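Local coordinates for protein (sliding clamp) (Enterobacteria phage RB69, PDB 1B77) that forms a three-subunit sliding clamp of the phage replisome, which probably encircles DNA and tethers the DNA polymerase for processive synthesis, at residues A[198-207]-A[218-226]; A[47-55]-A[73-81]. All coordinates share one frame; numbering follows the deposited sequence.

Interaction 1: residues A[198-207]-A[218-226]; sequences LWGAGDKVAA and IAMEADSTH
Val205 and Met220 meet nearly at right angles, the CG2 methyl of Val205 pressed tightly against Met220 CB at 3.4 Å. With CG anti to its own carbonyl carbon (chi1 -64°) and the chain extended beyond it, Met220 runs along the backbone of Ala206 and ends with CE against Leu198 CD2. Phe180 and Ile182 of strand 178-183 also touch the Met220 side chain. The imidazole of His226 lies at the Gly200-Gly202 end of the hairpin formed by strands 194-201 and 204-210, turned so that Gly200 CA sits over one face, 3.9 Å from the ring centroid, in a CH-pi contact. Gly202 O approaches the ring near its plane, 3.0 Å from His226 CE1, and Val205 CG1 comes in obliquely. Met220 and His226 thus lie against this hairpin, which is closed by a type II' turn from Ala201 to Lys204 and belongs to a six-stranded antiparallel sheet of the clamp. Strand 215-219 pairs with it through two hydrogen bonds, Ala207 N to Ile218 O, 2.9 Å, and Ile218 N to Ala207 O, 2.8 Å. Next along, Met220 N is hydrogen-bonded to Val205 O at 3.3 Å. In the type I turn that follows, Ser224 OG and N both grip Glu221 O.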
ATOM      1  N   LEU A 198     -29.615   6.811  23.139  1.00 33.78           N
ATOM      2  CA  LEU A 198     -30.608   6.728  22.076  1.00 33.97           C
ATOM      3  C   LEU A 198     -31.864   7.536  22.400  1.00 34.21           C
ATOM      4  O   LEU A 198     -32.373   7.498  23.524  1.00 34.02           O
ATOM      5  CB  LEU A 198     -30.958   5.263  21.842  1.00 33.93           C
ATOM      6  CG  LEU A 198     -29.721   4.385  21.627  1.00 33.80           C
ATOM      7  CD1 LEU A 198     -30.098   2.921  21.716  1.00 34.26           C
ATOM      8  CD2 LEU A 198     -29.098   4.708  20.282  1.00 33.74           C
ATOM      9  N   TRP A 199     -32.367   8.261  21.407  1.00 34.34           N
ATOM     10  CA  TRP A 199     -33.544   9.095  21.601  1.00 34.61           C
ATOM     11  C   TRP A 199     -34.581   8.991  20.506  1.00 35.07           C
ATOM     12  O   TRP A 199     -34.261   9.035  19.318  1.00 34.77           O
ATOM     13  CB  TRP A 199     -33.133  10.556  21.717  1.00 34.65           C
ATOM     14  CG  TRP A 199     -34.294  11.497  21.692  1.00 34.53           C
ATOM     15  CD1 TRP A 199     -35.206  11.698  22.684  1.00 34.62           C
ATOM     16  CD2 TRP A 199     -34.652  12.388  20.629  1.00 34.50           C
ATOM     17  NE1 TRP A 199     -36.104  12.666  22.311  1.00 34.44           N
ATOM     18  CE2 TRP A 199     -35.783  13.112  21.056  1.00 34.42           C
ATOM     19  CE3 TRP A 199     -34.116  12.656  19.362  1.00 34.41           C
ATOM     20  CZ2 TRP A 199     -36.399  14.080  20.260  1.00 34.25           C
ATOM     21  CZ3 TRP A 199     -34.730  13.625  18.567  1.00 34.10           C
ATOM     22  CH2 TRP A 199     -35.856  14.324  19.023  1.00 34.23           C
ATOM     23  N   GLY A 200     -35.835   8.893  20.928  1.00 35.64           N
ATOM     24  CA  GLY A 200     -36.935   8.799  19.991  1.00 36.48           C
ATOM     25  C   GLY A 200     -38.132   9.578  20.498  1.00 36.98           C
ATOM     26  O   GLY A 200     -38.530   9.437  21.651  1.00 36.90           O
ATOM     27  N   ALA A 201     -38.692  10.417  19.637  1.00 37.70           N
ATOM     28  CA  ALA A 201     -39.864  11.222  19.972  1.00 38.69           C
ATOM     29  C   ALA A 201     -40.686  11.311  18.703  1.00 39.12           C
ATOM     30  O   ALA A 201     -40.482  12.203  17.881  1.00 39.25           O
ATOM     31  CB  ALA A 201     -39.449  12.616  20.431  1.00 38.65           C
ATOM     32  N   GLY A 202     -41.613  10.375  18.544  1.00 39.83           N
ATOM     33  CA  GLY A 202     -42.429  10.359  17.348  1.00 40.48           C
ATOM     34  C   GLY A 202     -41.574   9.968  16.157  1.00 41.03           C
ATOM     35  O   GLY A 202     -40.836   8.975  16.200  1.00 41.19           O
ATOM     36  N   ASP A 203     -41.659  10.766  15.098  1.00 41.44           N
ATOM     37  CA  ASP A 203     -40.918  10.529  13.866  1.00 41.80           C
ATOM     38  C   ASP A 203     -39.461  10.987  13.977  1.00 41.30           C
ATOM     39  O   ASP A 203     -38.699  10.899  13.013  1.00 41.40           O
ATOM     40  CB  ASP A 203     -41.595  11.292  12.733  1.00 43.29           C
ATOM     41  CG  ASP A 203     -41.504  12.797  12.924  1.00 44.47           C
ATOM     42  OD1 ASP A 203     -41.589  13.250  14.088  1.00 45.20           O
ATOM     43  OD2 ASP A 203     -41.355  13.523  11.917  1.00 45.48           O
ATOM     44  N   LYS A 204     -39.070  11.483  15.145  1.00 40.42           N
ATOM     45  CA  LYS A 204     -37.702  11.949  15.328  1.00 39.42           C
ATOM     46  C   LYS A 204     -36.865  10.972  16.131  1.00 38.30           C
ATOM     47  O   LYS A 204     -37.208  10.619  17.258  1.00 38.45           O
ATOM     48  CB  LYS A 204     -37.705  13.322  15.995  1.00 39.83           C
ATOM     49  CG  LYS A 204     -38.468  14.342  15.185  1.00 40.50           C
ATOM     50  CD  LYS A 204     -38.232  15.740  15.684  1.00 41.28           C
ATOM     51  CE  LYS A 204     -38.808  16.753  14.714  1.00 41.59           C
ATOM     52  NZ  LYS A 204     -38.491  18.139  15.149  1.00 42.23           N
ATOM     53  N   VAL A 205     -35.766  10.533  15.530  1.00 36.73           N
ATOM     54  CA  VAL A 205     -34.861   9.594  16.172  1.00 35.05           C
ATOM     55  C   VAL A 205     -33.419  10.017  15.945  1.00 34.19           C
ATOM     56  O   VAL A 205     -33.059  10.473  14.865  1.00 33.72           O
ATOM     57  CB  VAL A 205     -35.059   8.166  15.626  1.00 34.74           C
ATOM     58  CG1 VAL A 205     -36.381   7.613  16.118  1.00 34.88           C
ATOM     59  CG2 VAL A 205     -35.037   8.180  14.109  1.00 34.21           C
ATOM     60  N   ALA A 206     -32.601   9.873  16.978  1.00 33.49           N
ATOM     61  CA  ALA A 206     -31.193  10.230  16.887  1.00 32.80           C
ATOM     62  C   ALA A 206     -30.413   9.462  17.932  1.00 32.40           C
ATOM     63  O   ALA A 206     -30.985   8.926  18.883  1.00 32.28           O
ATOM     64  CB  ALA A 206     -31.009  11.734  17.087  1.00 32.84           C
ATOM     65  N   ALA A 207     -29.101   9.409  17.748  1.00 31.92           N
ATOM     66  CA  ALA A 207     -28.224   8.701  18.666  1.00 31.65           C
ATOM     67  C   ALA A 207     -27.011   9.555  18.980  1.00 31.54           C
ATOM     68  O   ALA A 207     -26.558  10.346  18.151  1.00 31.82           O
ATOM     69  CB  ALA A 207     -27.776   7.381  18.044  1.00 31.26           C
ATOM     70  N   ILE A 218     -25.677  11.147  15.603  1.00 26.46           N
ATOM     71  CA  ILE A 218     -26.026  10.585  14.316  1.00 27.60           C
ATOM     72  C   ILE A 218     -27.529  10.422  14.161  1.00 28.23           C
ATOM     73  O   ILE A 218     -28.201   9.861  15.028  1.00 27.94           O
ATOM     74  CB  ILE A 218     -25.348   9.215  14.126  1.00 27.72           C
ATOM     75  CG1 ILE A 218     -23.826   9.380  14.229  1.00 27.55           C
ATOM     76  CG2 ILE A 218     -25.732   8.627  12.786  1.00 27.42           C
ATOM     77  CD1 ILE A 218     -23.072   8.087  14.425  1.00 27.49           C
ATOM     78  N   ALA A 219     -28.046  10.925  13.046  1.00 29.21           N
ATOM     79  CA  ALA A 219     -29.467  10.825  12.747  1.00 30.43           C
ATOM     80  C   ALA A 219     -29.785   9.370  12.445  1.00 31.07           C
ATOM     81  O   ALA A 219     -28.961   8.656  11.878  1.00 31.38           O
ATOM     82  CB  ALA A 219     -29.811  11.699  11.545  1.00 30.28           C
ATOM     83  N   MET A 220     -30.970   8.922  12.836  1.00 32.03           N
ATOM     84  CA  MET A 220     -31.362   7.545  12.579  1.00 32.92           C
ATOM     85  C   MET A 220     -32.366   7.461  11.435  1.00 33.01           C
ATOM     86  O   MET A 220     -32.991   8.454  11.069  1.00 32.62           O
ATOM     87  CB  MET A 220     -31.922   6.907  13.853  1.00 34.00           C
ATOM     88  CG  MET A 220     -30.878   6.790  14.962  1.00 35.38           C
ATOM     89  SD  MET A 220     -31.530   6.040  16.466  1.00 37.81           S
ATOM     90  CE  MET A 220     -30.071   5.384  17.147  1.00 36.93           C
ATOM     91  N   GLU A 221     -32.507   6.267  10.873  1.00 33.59           N
ATOM     92  CA  GLU A 221     -33.394   6.036   9.737  1.00 34.38           C
ATOM     93  C   GLU A 221     -34.892   6.104  10.003  1.00 34.55           C
ATOM     94  O   GLU A 221     -35.348   5.941  11.134  1.00 34.09           O
ATOM     95  CB  GLU A 221     -33.051   4.697   9.090  1.00 34.75           C
ATOM     96  CG  GLU A 221     -31.591   4.604   8.691  1.00 35.40           C
ATOM     97  CD  GLU A 221     -31.156   5.796   7.877  1.00 35.75           C
ATOM     98  OE1 GLU A 221     -31.775   6.043   6.822  1.00 36.13           O
ATOM     99  OE2 GLU A 221     -30.203   6.492   8.294  1.00 36.14           O
ATOM    100  N   ALA A 222     -35.647   6.339   8.930  1.00 35.01           N
ATOM    101  CA  ALA A 222     -37.099   6.442   9.000  1.00 35.77           C
ATOM    102  C   ALA A 222     -37.751   5.115   9.375  1.00 36.21           C
ATOM    103  O   ALA A 222     -38.839   5.095   9.947  1.00 36.14           O
ATOM    104  CB  ALA A 222     -37.650   6.941   7.664  1.00 35.55           C
ATOM    105  N   ASP A 223     -37.088   4.007   9.062  1.00 37.13           N
ATOM    106  CA  ASP A 223     -37.643   2.702   9.392  1.00 38.23           C
ATOM    107  C   ASP A 223     -37.411   2.323  10.851  1.00 38.72           C
ATOM    108  O   ASP A 223     -37.670   1.189  11.262  1.00 38.74           O
ATOM    109  CB  ASP A 223     -37.083   1.627   8.456  1.00 38.98           C
ATOM    110  CG  ASP A 223     -35.590   1.760   8.235  1.00 40.01           C
ATOM    111  OD1 ASP A 223     -35.130   2.869   7.869  1.00 40.91           O
ATOM    112  OD2 ASP A 223     -34.880   0.751   8.414  1.00 40.60           O
ATOM    113  N   SER A 224     -36.922   3.277  11.637  1.00 38.91           N
ATOM    114  CA  SER A 224     -36.706   3.038  13.056  1.00 39.26           C
ATOM    115  C   SER A 224     -38.091   3.008  13.696  1.00 39.45           C
ATOM    116  O   SER A 224     -39.035   3.602  13.172  1.00 39.37           O
ATOM    117  CB  SER A 224     -35.895   4.181  13.683  1.00 39.17           C
ATOM    118  OG  SER A 224     -34.619   4.322  13.089  1.00 39.29           O
ATOM    119  N   THR A 225     -38.212   2.314  14.821  1.00 39.75           N
ATOM    120  CA  THR A 225     -39.476   2.234  15.547  1.00 40.13           C
ATOM    121  C   THR A 225     -39.177   2.163  17.039  1.00 40.50           C
ATOM    122  O   THR A 225     -38.198   1.543  17.447  1.00 40.36           O
ATOM    123  CB  THR A 225     -40.294   0.978  15.153  1.00 40.06           C
ATOM    124  OG1 THR A 225     -39.492  -0.195  15.341  1.00 39.71           O
ATOM    125  CG2 THR A 225     -40.744   1.061  13.700  1.00 40.07           C
ATOM    126  N   HIS A 226     -40.014   2.811  17.848  1.00 41.09           N
ATOM    127  CA  HIS A 226     -39.840   2.802  19.297  1.00 41.64           C
ATOM    128  C   HIS A 226     -41.172   2.983  20.022  1.00 42.49           C
ATOM    129  O   HIS A 226     -42.161   3.411  19.426  1.00 42.19           O
ATOM    130  CB  HIS A 226     -38.887   3.913  19.729  1.00 40.98           C
ATOM    131  CG  HIS A 226     -39.419   5.288  19.490  1.00 40.55           C
ATOM    132  ND1 HIS A 226     -39.415   5.883  18.244  1.00 40.56           N
ATOM    133  CD2 HIS A 226     -39.993   6.178  20.329  1.00 40.16           C
ATOM    134  CE1 HIS A 226     -39.961   7.084  18.333  1.00 40.12           C
ATOM    135  NE2 HIS A 226     -40.320   7.288  19.583  1.00 40.25           N
TER

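Interaction 2: residues A[47-55]-A[73-81]; sequences EIDFDVALY and ISMHTDGNI
Strand 72-75, at the edge of a three-stranded antiparallel sheet, and Ile81, the first residue of the neighbouring strand 81-84, pack here against the loop and short strand of residues 49-54, and Phe50 is the main side chain between them. Its ring lies against the backbone of Ser74 and Met75: Met75 N stands above the centre of one face, Ser74 C is offset toward the rim, and Phe50 CE1 comes to 3.7 Å from Ser74 CA. Phe50 CG sits between its own backbone N and carbonyl carbon (chi1 68°), a position that sends the ring across to the strand. Around the ring, Ile73 CG1 approaches Phe50 CZ at 4.1 Å, while Ile81 CG1 lies near the ring plane at the edge. Met75 crosses the ring obliquely, with CB 3.9 Å from Phe50 CD2; a bend at chi3 (-79°) carries Met75 CE back to 3.3 Å from Asp51 O.

Between strand 72-75 and strand 81-84 the chain reverses through a type I turn from His76 to Gly79. An Asx turn lies within this hairpin connection, Asp78 OD1 accepting from Asn80 N at 3.1 Å from above the carboxylate plane. Past the turn, Ile81 points toward strand 52-54, which pairs with strand 21-23. The Ile81 side chain meets both Val52 and Leu54 at about right angles: Val52 CG2 is 4.0 Å from Ile81 CG1, and Leu54 CD2 presses closely on Ile81 CD1 at 3.4 Å. Phe60 of helix 57-64 touches Leu54 and Ile73, carrying this apolar layer onto the helix. At the loop end, Asp49 OD2 is hydrogen-bonded to Met1 N and Asp51 OD2 to Gln25 NE2.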
ATOM      1  N   GLU A  47      -5.830  26.606  22.036  1.00 35.25           N
ATOM      2  CA  GLU A  47      -6.720  27.749  21.937  1.00 35.14           C
ATOM      3  C   GLU A  47      -6.733  28.310  20.522  1.00 34.64           C
ATOM      4  O   GLU A  47      -5.701  28.749  20.025  1.00 34.97           O
ATOM      5  CB  GLU A  47      -6.285  28.849  22.903  1.00 35.77           C
ATOM      6  CG  GLU A  47      -7.199  30.065  22.856  1.00 36.74           C
ATOM      7  CD  GLU A  47      -8.553  29.799  23.472  1.00 20.05           C
ATOM      8  OE1 GLU A  47      -8.963  28.614  23.533  1.00 20.05           O
ATOM      9  OE2 GLU A  47      -9.242  30.766  23.886  1.00 20.05           O
ATOM     10  N   ILE A  48      -7.892  28.286  19.870  1.00 33.83           N
ATOM     11  CA  ILE A  48      -8.001  28.835  18.522  1.00 33.13           C
ATOM     12  C   ILE A  48      -8.117  30.352  18.690  1.00 32.90           C
ATOM     13  O   ILE A  48      -9.044  30.833  19.347  1.00 32.25           O
ATOM     14  CB  ILE A  48      -9.246  28.299  17.810  1.00 33.21           C
ATOM     15  CG1 ILE A  48      -9.133  26.780  17.661  1.00 33.10           C
ATOM     16  CG2 ILE A  48      -9.414  28.986  16.472  1.00 32.55           C
ATOM     17  CD1 ILE A  48     -10.351  26.122  17.048  1.00 32.96           C
ATOM     18  N   ASP A  49      -7.183  31.100  18.100  1.00 32.66           N
ATOM     19  CA  ASP A  49      -7.177  32.554  18.251  1.00 32.35           C
ATOM     20  C   ASP A  49      -7.593  33.405  17.060  1.00 32.15           C
ATOM     21  O   ASP A  49      -7.338  34.605  17.030  1.00 32.54           O
ATOM     22  CB  ASP A  49      -5.815  33.022  18.775  1.00 32.77           C
ATOM     23  CG  ASP A  49      -4.660  32.611  17.878  1.00 33.52           C
ATOM     24  OD1 ASP A  49      -4.904  32.239  16.708  1.00 33.43           O
ATOM     25  OD2 ASP A  49      -3.501  32.676  18.350  1.00 33.97           O
ATOM     26  N   PHE A  50      -8.216  32.790  16.067  1.00 31.62           N
ATOM     27  CA  PHE A  50      -8.733  33.534  14.928  1.00 30.89           C
ATOM     28  C   PHE A  50      -9.730  32.645  14.210  1.00 30.34           C
ATOM     29  O   PHE A  50      -9.617  31.420  14.251  1.00 30.17           O
ATOM     30  CB  PHE A  50      -7.614  34.018  13.982  1.00 31.18           C
ATOM     31  CG  PHE A  50      -6.893  32.925  13.248  1.00 31.73           C
ATOM     32  CD1 PHE A  50      -5.943  32.141  13.892  1.00 31.69           C
ATOM     33  CD2 PHE A  50      -7.132  32.713  11.891  1.00 31.82           C
ATOM     34  CE1 PHE A  50      -5.241  31.162  13.199  1.00 31.84           C
ATOM     35  CE2 PHE A  50      -6.433  31.734  11.188  1.00 32.06           C
ATOM     36  CZ  PHE A  50      -5.483  30.958  11.845  1.00 31.90           C
ATOM     37  N   ASP A  51     -10.736  33.253  13.597  1.00 29.72           N
ATOM     38  CA  ASP A  51     -11.745  32.485  12.889  1.00 29.31           C
ATOM     39  C   ASP A  51     -11.349  32.327  11.427  1.00 28.81           C
ATOM     40  O   ASP A  51     -10.915  33.283  10.776  1.00 28.63           O
ATOM     41  CB  ASP A  51     -13.105  33.169  13.004  1.00 29.92           C
ATOM     42  CG  ASP A  51     -13.440  33.528  14.437  1.00 30.59           C
ATOM     43  OD1 ASP A  51     -14.014  32.669  15.143  1.00 30.29           O
ATOM     44  OD2 ASP A  51     -13.104  34.661  14.863  1.00 31.17           O
ATOM     45  N   VAL A  52     -11.481  31.109  10.916  1.00 27.91           N
ATOM     46  CA  VAL A  52     -11.114  30.851   9.534  1.00 27.02           C
ATOM     47  C   VAL A  52     -11.733  29.553   9.043  1.00 26.47           C
ATOM     48  O   VAL A  52     -11.818  28.568   9.776  1.00 26.10           O
ATOM     49  CB  VAL A  52      -9.567  30.786   9.379  1.00 27.14           C
ATOM     50  CG1 VAL A  52      -9.022  29.579  10.131  1.00 26.85           C
ATOM     51  CG2 VAL A  52      -9.176  30.756   7.890  1.00 26.81           C
ATOM     52  N   ALA A  53     -12.178  29.571   7.794  1.00 25.80           N
ATOM     53  CA  ALA A  53     -12.786  28.409   7.191  1.00 25.19           C
ATOM     54  C   ALA A  53     -11.758  27.684   6.335  1.00 24.66           C
ATOM     55  O   ALA A  53     -10.992  28.309   5.602  1.00 25.24           O
ATOM     56  CB  ALA A  53     -13.979  28.826   6.336  1.00 25.30           C
ATOM     57  N   LEU A  54     -11.746  26.364   6.432  1.00 23.67           N
ATOM     58  CA  LEU A  54     -10.833  25.537   5.654  1.00 22.87           C
ATOM     59  C   LEU A  54     -11.646  24.662   4.698  1.00 22.46           C
ATOM     60  O   LEU A  54     -12.546  23.938   5.125  1.00 22.36           O
ATOM     61  CB  LEU A  54      -9.996  24.670   6.590  1.00 22.21           C
ATOM     62  CG  LEU A  54      -8.936  25.429   7.385  1.00 22.27           C
ATOM     63  CD1 LEU A  54      -8.443  24.568   8.548  1.00 22.26           C
ATOM     64  CD2 LEU A  54      -7.794  25.815   6.463  1.00 21.72           C
ATOM     65  N   TYR A  55     -11.331  24.749   3.409  1.00 21.93           N
ATOM     66  CA  TYR A  55     -12.020  23.982   2.370  1.00 21.90           C
ATOM     67  C   TYR A  55     -11.552  22.525   2.358  1.00 21.71           C
ATOM     68  O   TYR A  55     -12.356  21.613   2.173  1.00 21.67           O
ATOM     69  CB  TYR A  55     -11.735  24.600   0.999  1.00 22.59           C
ATOM     70  CG  TYR A  55     -12.542  24.012  -0.139  1.00 23.05           C
ATOM     71  CD1 TYR A  55     -13.906  24.263  -0.254  1.00 23.40           C
ATOM     72  CD2 TYR A  55     -11.940  23.196  -1.098  1.00 23.46           C
ATOM     73  CE1 TYR A  55     -14.658  23.718  -1.300  1.00 24.10           C
ATOM     74  CE2 TYR A  55     -12.680  22.642  -2.149  1.00 24.07           C
ATOM     75  CZ  TYR A  55     -14.036  22.909  -2.244  1.00 24.40           C
ATOM     76  OH  TYR A  55     -14.763  22.393  -3.292  1.00 25.20           O
ATOM     77  N   ILE A  73       0.662  29.254  13.935  1.00 37.37           N
ATOM     78  CA  ILE A  73      -0.216  29.521  12.806  1.00 36.95           C
ATOM     79  C   ILE A  73      -1.144  30.690  13.107  1.00 36.67           C
ATOM     80  O   ILE A  73      -1.726  30.772  14.185  1.00 36.46           O
ATOM     81  CB  ILE A  73      -1.040  28.274  12.420  1.00 37.04           C
ATOM     82  CG1 ILE A  73      -2.153  28.677  11.456  1.00 36.96           C
ATOM     83  CG2 ILE A  73      -1.574  27.596  13.654  1.00 37.24           C
ATOM     84  CD1 ILE A  73      -3.036  27.537  11.016  1.00 37.42           C
ATOM     85  N   SER A  74      -1.269  31.593  12.138  1.00 36.26           N
ATOM     86  CA  SER A  74      -2.097  32.781  12.287  1.00 36.22           C
ATOM     87  C   SER A  74      -2.609  33.237  10.931  1.00 36.28           C
ATOM     88  O   SER A  74      -2.295  32.634   9.902  1.00 35.80           O
ATOM     89  CB  SER A  74      -1.273  33.907  12.902  1.00 36.45           C
ATOM     90  OG  SER A  74      -0.205  34.255  12.036  1.00 36.44           O
ATOM     91  N   MET A  75      -3.392  34.308  10.927  1.00 36.39           N
ATOM     92  CA  MET A  75      -3.923  34.826   9.680  1.00 37.09           C
ATOM     93  C   MET A  75      -2.943  35.822   9.068  1.00 36.87           C
ATOM     94  O   MET A  75      -2.474  36.745   9.724  1.00 36.60           O
ATOM     95  CB  MET A  75      -5.281  35.484   9.904  1.00 38.36           C
ATOM     96  CG  MET A  75      -6.010  35.786   8.598  1.00 40.02           C
ATOM     97  SD  MET A  75      -7.608  36.590   8.814  1.00 42.46           S
ATOM     98  CE  MET A  75      -8.634  35.142   9.258  1.00 42.19           C
ATOM     99  N   HIS A  76      -2.634  35.615   7.798  1.00 36.89           N
ATOM    100  CA  HIS A  76      -1.698  36.465   7.086  1.00 36.90           C
ATOM    101  C   HIS A  76      -2.333  37.766   6.607  1.00 37.06           C
ATOM    102  O   HIS A  76      -3.552  37.925   6.613  1.00 36.91           O
ATOM    103  CB  HIS A  76      -1.138  35.711   5.880  1.00 36.86           C
ATOM    104  CG  HIS A  76       0.033  36.382   5.243  1.00 36.85           C
ATOM    105  ND1 HIS A  76       0.231  36.414   3.880  1.00 37.19           N
ATOM    106  CD2 HIS A  76       1.096  37.030   5.789  1.00 36.81           C
ATOM    107  CE1 HIS A  76       1.353  37.051   3.611  1.00 37.19           C
ATOM    108  NE2 HIS A  76       1.898  37.434   4.753  1.00 36.89           N
ATOM    109  N   THR A  77      -1.478  38.680   6.166  1.00 37.36           N
ATOM    110  CA  THR A  77      -1.888  39.982   5.662  1.00 37.83           C
ATOM    111  C   THR A  77      -2.933  39.921   4.555  1.00 37.74           C
ATOM    112  O   THR A  77      -3.752  40.830   4.426  1.00 37.71           O
ATOM    113  CB  THR A  77      -0.675  40.748   5.125  1.00 37.98           C
ATOM    114  OG1 THR A  77       0.250  40.974   6.192  1.00 38.85           O
ATOM    115  CG2 THR A  77      -1.103  42.077   4.543  1.00 38.65           C
ATOM    116  N   ASP A  78      -2.910  38.862   3.752  1.00 37.74           N
ATOM    117  CA  ASP A  78      -3.870  38.741   2.658  1.00 37.61           C
ATOM    118  C   ASP A  78      -5.179  38.031   3.018  1.00 37.43           C
ATOM    119  O   ASP A  78      -6.015  37.785   2.147  1.00 37.70           O
ATOM    120  CB  ASP A  78      -3.217  38.043   1.461  1.00 37.82           C
ATOM    121  CG  ASP A  78      -2.660  36.668   1.809  1.00 38.08           C
ATOM    122  OD1 ASP A  78      -2.748  36.257   2.986  1.00 38.26           O
ATOM    123  OD2 ASP A  78      -2.131  35.997   0.893  1.00 37.95           O
ATOM    124  N   GLY A  79      -5.370  37.718   4.297  1.00 37.02           N
ATOM    125  CA  GLY A  79      -6.584  37.035   4.715  1.00 36.17           C
ATOM    126  C   GLY A  79      -6.444  35.519   4.725  1.00 35.73           C
ATOM    127  O   GLY A  79      -7.357  34.808   5.143  1.00 36.01           O
ATOM    128  N   ASN A  80      -5.300  35.024   4.256  1.00 35.03           N
ATOM    129  CA  ASN A  80      -5.027  33.590   4.220  1.00 34.35           C
ATOM    130  C   ASN A  80      -4.301  33.162   5.480  1.00 33.46           C
ATOM    131  O   ASN A  80      -4.001  33.987   6.338  1.00 33.71           O
ATOM    132  CB  ASN A  80      -4.183  33.241   2.999  1.00 34.83           C
ATOM    133  CG  ASN A  80      -4.978  33.284   1.713  1.00 35.15           C
ATOM    134  OD1 ASN A  80      -4.408  33.386   0.629  1.00 36.23           O
ATOM    135  ND2 ASN A  80      -6.301  33.184   1.823  1.00 35.03           N
ATOM    136  N   ILE A  81      -4.005  31.873   5.583  1.00 32.23           N
ATOM    137  CA  ILE A  81      -3.334  31.345   6.758  1.00 31.19           C
ATOM    138  C   ILE A  81      -1.830  31.257   6.607  1.00 30.93           C
ATOM    139  O   ILE A  81      -1.327  30.835   5.562  1.00 30.85           O
ATOM    140  CB  ILE A  81      -3.820  29.929   7.082  1.00 31.03           C
ATOM    141  CG1 ILE A  81      -5.331  29.924   7.262  1.00 30.61           C
ATOM    142  CG2 ILE A  81      -3.105  29.412   8.314  1.00 30.41           C
ATOM    143  CD1 ILE A  81      -5.916  28.538   7.220  1.00 30.37           C
TER

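Interaction 2 comes first along the chain and closes before interaction 1 opens. Their centres are about 38 Å apart, their nearest atoms about 21 Å, and they lie on opposite sides of the chain's centre without touching. Interaction 2 falls in the N-terminal processivity-factor part, where helix 57-64 lies between its two segments in sequence; interaction 1 falls mainly in the C-terminal gp45 part. Their strands belong to different sheets. Interaction 1 spans a six-stranded sheet and the edge strand 225-226 of a five-stranded one. The six-stranded sheet joins the N-terminal and C-terminal parts of the chain, because strand 215-219 pairs with strand 38-44. The two contacts thus lie in separate regions of one subunit of the three-chain clamp.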